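Local coordinates for putative transcriptional regulator (Streptomyces coelicolor, PDB 2HXI), which probably binds DNA at regulatory sites as a TetR-family transcriptional regulator, working as a dimer of mainly helical subunits, at residues L161-E172 with R219-H230. Numbering follows the deposited sequence.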
loop_
_atom_site.group_PDB
_atom_site.type_symbol
_atom_site.label_atom_id
_atom_site.label_comp_id
_atom_site.label_asym_id
_atom_site.label_seq_id
_atom_site.Cartn_x
_atom_site.Cartn_y
_atom_site.Cartn_z
ATOM N N LEU B 161 12.886 -0.252 -1.111
ATOM C CA LEU B 161 12.600 1.159 -0.898
ATOM C C LEU B 161 11.408 1.566 -1.764
ATOM O O LEU B 161 10.508 2.248 -1.316
ATOM C CB LEU B 161 13.854 1.949 -1.251
ATOM C CG LEU B 161 13.601 3.452 -1.129
ATOM C CD1 LEU B 161 13.047 3.975 0.208
ATOM C CD2 LEU B 161 14.873 4.268 -1.510
ATOM N N VAL B 162 11.420 1.186 -3.016
ATOM C CA VAL B 162 10.312 1.549 -3.938
ATOM C C VAL B 162 9.053 0.786 -3.658
ATOM O O VAL B 162 8.000 1.356 -3.761
ATOM C CB VAL B 162 10.742 1.440 -5.419
ATOM C CG1 VAL B 162 9.570 1.670 -6.391
ATOM C CG2 VAL B 162 11.878 2.479 -5.649
ATOM N N ILE B 163 9.158 -0.488 -3.297
ATOM C CA ILE B 163 7.965 -1.189 -2.763
ATOM C C ILE B 163 7.358 -0.393 -1.573
ATOM O O ILE B 163 6.162 -0.206 -1.495
ATOM C CB ILE B 163 8.305 -2.573 -2.299
ATOM C CG1 ILE B 163 8.431 -3.508 -3.534
ATOM C CG2 ILE B 163 7.191 -3.107 -1.363
ATOM C CD1 ILE B 163 9.036 -4.876 -3.305
ATOM N N LEU B 164 8.194 0.031 -0.641
ATOM C CA LEU B 164 7.653 0.810 0.506
ATOM C C LEU B 164 6.914 2.083 0.033
ATOM O O LEU B 164 5.750 2.297 0.397
ATOM C CB LEU B 164 8.789 1.166 1.448
ATOM C CG LEU B 164 8.435 1.990 2.655
ATOM C CD1 LEU B 164 7.290 1.479 3.553
ATOM C CD2 LEU B 164 9.624 2.296 3.517
ATOM N N ILE B 165 7.598 2.905 -0.729
ATOM C CA ILE B 165 7.056 4.220 -1.176
ATOM C C ILE B 165 5.754 4.032 -1.969
ATOM O O ILE B 165 4.710 4.675 -1.699
ATOM C CB ILE B 165 8.081 4.978 -2.042
ATOM C CG1 ILE B 165 9.252 5.404 -1.169
ATOM C CG2 ILE B 165 7.432 6.252 -2.657
ATOM C CD1 ILE B 165 10.476 5.894 -1.939
ATOM N N SER B 166 5.829 3.170 -2.969
ATOM C CA SER B 166 4.650 2.834 -3.784
ATOM C C SER B 166 3.495 2.255 -3.010
ATOM O O SER B 166 2.336 2.652 -3.208
ATOM C CB SER B 166 5.080 1.981 -4.986
ATOM O OG SER B 166 5.413 0.653 -4.605
ATOM N N SER B 167 3.790 1.369 -2.072
ATOM C CA SER B 167 2.741 0.728 -1.273
ATOM C C SER B 167 2.033 1.777 -0.465
ATOM O O SER B 167 0.807 1.734 -0.388
ATOM C CB SER B 167 3.298 -0.298 -0.311
ATOM O OG SER B 167 3.706 -1.475 -1.062
ATOM N N LEU B 168 2.788 2.708 0.129
ATOM C CA LEU B 168 2.189 3.752 0.974
ATOM C C LEU B 168 1.334 4.701 0.126
ATOM O O LEU B 168 0.218 5.123 0.543
ATOM C CB LEU B 168 3.268 4.547 1.687
ATOM C CG LEU B 168 4.013 3.789 2.808
ATOM C CD1 LEU B 168 5.272 4.533 3.252
ATOM C CD2 LEU B 168 3.023 3.413 3.999
ATOM N N ILE B 169 1.831 5.001 -1.071
ATOM C CA ILE B 169 1.117 5.921 -1.992
ATOM C C ILE B 169 -0.169 5.261 -2.496
ATOM O O ILE B 169 -1.219 5.904 -2.466
ATOM C CB ILE B 169 2.041 6.410 -3.153
ATOM C CG1 ILE B 169 3.126 7.355 -2.606
ATOM C CG2 ILE B 169 1.165 7.171 -4.224
ATOM C CD1 ILE B 169 4.285 7.726 -3.642
ATOM N N THR B 170 -0.124 3.997 -2.915
ATOM C CA THR B 170 -1.345 3.343 -3.376
ATOM C C THR B 170 -2.401 3.221 -2.257
ATOM O O THR B 170 -3.599 3.469 -2.482
ATOM C CB THR B 170 -1.089 2.029 -4.111
ATOM O OG1 THR B 170 -0.582 1.052 -3.234
ATOM C CG2 THR B 170 -0.044 2.181 -5.164
ATOM N N ALA B 171 -1.955 2.882 -1.041
ATOM C CA ALA B 171 -2.887 2.732 0.063
ATOM C C ALA B 171 -3.574 4.023 0.438
ATOM O O ALA B 171 -4.765 4.014 0.771
ATOM C CB ALA B 171 -2.185 2.111 1.291
ATOM N N GLU B 172 -2.853 5.131 0.390
ATOM C CA GLU B 172 -3.401 6.397 0.827
ATOM C C GLU B 172 -4.537 6.894 -0.087
ATOM O O GLU B 172 -5.491 7.555 0.391
ATOM C CB GLU B 172 -2.289 7.433 0.971
ATOM C CG GLU B 172 -2.774 8.810 1.368
ATOM C CD GLU B 172 -1.638 9.774 1.527
ATOM O OE1 GLU B 172 -0.480 9.337 1.379
ATOM O OE2 GLU B 172 -1.894 10.954 1.850
ATOM N N ARG B 219 -2.273 10.764 7.241
ATOM C CA ARG B 219 -1.467 9.892 6.339
ATOM C C ARG B 219 -0.183 10.548 5.858
ATOM O O ARG B 219 0.803 9.825 5.611
ATOM C CB ARG B 219 -2.243 9.404 5.103
ATOM C CG ARG B 219 -3.417 8.497 5.311
ATOM C CD ARG B 219 -3.106 7.221 6.083
ATOM N NE ARG B 219 -2.573 6.146 5.266
ATOM C CZ ARG B 219 -3.076 4.886 5.198
ATOM N NH1 ARG B 219 -4.142 4.492 5.840
ATOM N NH2 ARG B 219 -2.476 4.002 4.394
ATOM N N GLY B 220 -0.172 11.901 5.686
ATOM C CA GLY B 220 1.061 12.612 5.297
ATOM C C GLY B 220 2.206 12.539 6.294
ATOM O O GLY B 220 3.389 12.283 5.954
ATOM N N ALA B 221 1.860 12.696 7.557
ATOM C CA ALA B 221 2.866 12.557 8.617
ATOM C C ALA B 221 3.347 11.114 8.727
ATOM O O ALA B 221 4.578 10.863 8.937
ATOM C CB ALA B 221 2.279 13.052 10.015
ATOM N N ALA B 222 2.388 10.177 8.660
ATOM C CA ALA B 222 2.725 8.737 8.744
ATOM C C ALA B 222 3.693 8.425 7.581
ATOM O O ALA B 222 4.736 7.820 7.830
ATOM C CB ALA B 222 1.525 7.875 8.630
ATOM N N PHE B 223 3.372 8.876 6.351
ATOM C CA PHE B 223 4.309 8.668 5.202
ATOM C C PHE B 223 5.746 9.102 5.544
ATOM O O PHE B 223 6.713 8.350 5.399
ATOM C CB PHE B 223 3.856 9.501 4.000
ATOM C CG PHE B 223 4.733 9.281 2.745
ATOM C CD1 PHE B 223 4.434 8.216 1.900
ATOM C CD2 PHE B 223 5.723 10.193 2.409
ATOM C CE1 PHE B 223 5.173 8.012 0.730
ATOM C CE2 PHE B 223 6.427 10.020 1.252
ATOM C CZ PHE B 223 6.149 8.916 0.424
ATOM N N GLU B 224 5.898 10.343 5.981
ATOM C CA GLU B 224 7.201 10.863 6.277
ATOM C C GLU B 224 7.945 10.109 7.389
ATOM O O GLU B 224 9.158 9.855 7.293
ATOM C CB GLU B 224 7.046 12.339 6.604
ATOM C CG GLU B 224 6.707 13.113 5.310
ATOM C CD GLU B 224 6.555 14.595 5.528
ATOM O OE1 GLU B 224 7.416 15.174 6.226
ATOM O OE2 GLU B 224 5.591 15.174 4.953
ATOM N N GLU B 225 7.228 9.718 8.434
ATOM C CA GLU B 225 7.843 9.037 9.584
ATOM C C GLU B 225 8.242 7.594 9.272
ATOM O O GLU B 225 9.295 7.089 9.717
ATOM C CB GLU B 225 6.914 9.101 10.810
ATOM C CG GLU B 225 6.807 10.519 11.384
ATOM C CD GLU B 225 5.682 10.651 12.416
ATOM O OE1 GLU B 225 5.406 9.669 13.109
ATOM O OE2 GLU B 225 5.103 11.785 12.497
ATOM N N ILE B 226 7.433 6.964 8.472
ATOM C CA ILE B 226 7.712 5.579 8.066
ATOM C C ILE B 226 8.890 5.609 7.093
ATOM O O ILE B 226 9.809 4.753 7.141
ATOM C CB ILE B 226 6.440 4.943 7.438
ATOM C CG1 ILE B 226 5.324 4.667 8.488
ATOM C CG2 ILE B 226 6.793 3.659 6.668
ATOM C CD1 ILE B 226 3.966 4.466 7.857
ATOM N N LEU B 227 8.872 6.573 6.179
ATOM C CA LEU B 227 10.018 6.736 5.252
ATOM C C LEU B 227 11.309 7.029 6.000
ATOM O O LEU B 227 12.348 6.395 5.745
ATOM C CB LEU B 227 9.698 7.869 4.257
ATOM C CG LEU B 227 10.805 8.116 3.224
ATOM C CD1 LEU B 227 11.055 6.880 2.335
ATOM C CD2 LEU B 227 10.413 9.357 2.415
ATOM N N ALA B 228 11.250 7.939 6.987
ATOM C CA ALA B 228 12.488 8.329 7.714
ATOM C C ALA B 228 13.022 7.113 8.471
ATOM O O ALA B 228 14.249 6.890 8.509
ATOM C CB ALA B 228 12.135 9.411 8.698
ATOM N N ALA B 229 12.112 6.298 9.010
ATOM C CA ALA B 229 12.512 5.083 9.746
ATOM C C ALA B 229 13.290 4.186 8.762
ATOM O O ALA B 229 14.324 3.547 9.076
ATOM C CB ALA B 229 11.284 4.327 10.222
ATOM N N HIS B 230 12.752 4.068 7.560
ATOM C CA HIS B 230 13.373 3.165 6.590
ATOM C C HIS B 230 14.779 3.676 6.178
ATOM O O HIS B 230 15.740 2.915 6.093
ATOM C CB HIS B 230 12.501 3.012 5.356
ATOM C CG HIS B 230 12.959 1.891 4.462
ATOM N ND1 HIS B 230 12.684 0.573 4.750
ATOM C CD2 HIS B 230 13.742 1.879 3.337
ATOM C CE1 HIS B 230 13.210 -0.197 3.802
ATOM N NE2 HIS B 230 13.904 0.564 2.970
HETATM O O HOH W 1 -0.396 5.061 3.398
HETATM O O HOH W 2 0.850 7.398 3.798
#
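R219 and E172 meet at one end of the contact, but not as a salt bridge. Their chains run past each other in opposite directions, and E172 OE2 lies 3.6 Å from R219 CB. The E172 carboxylate is instead bound by R110 of helix 98-113. R219 bends twice along its chain, which brings its guanidinium obliquely against A171, with NH2 3.6 Å from A171 CB. A water in the guanidinium plane donates to L168 O. Its link to R219 NH2 is suspiciously short and doubtful in detail. A second water donates to R219 O and, weakly, to E172 OE1. R219 NH1 bonds to L215 O and also to G124 O of the second subunit.

One turn on, the chi1 of F223 (-177°) sets CG anti to the backbone N and swings the ring toward helix 154-173. L168 CB sits at the ring edge, 3.9 Å from F223 CD1. I169 CG1 approaches CE1 obliquely, and L107 and R110 also touch the ring.

I226 CG2 rests against two leucines, 3.8 Å from L164 CD1 and equally far from L168 CD1. L227 CD1 touches both I165 CG1 and L161 CD1. H230 closes the row. L164 CD2 lies 3.5 Å from H230 CB, and L161 CD1 meets the imidazole obliquely at CD2.

The axes of segments 161-172 and 219-230 run antiparallel (170°) and come within 10.9 Å. This buried, mostly apolar packing joins helices 154-173 and 219-237 beside the second subunit. S167 packs on A171 of the second subunit, and A171 on its S167, an arrangement consistent with the helical C-terminal dimerisation domain of TetR-family regulators.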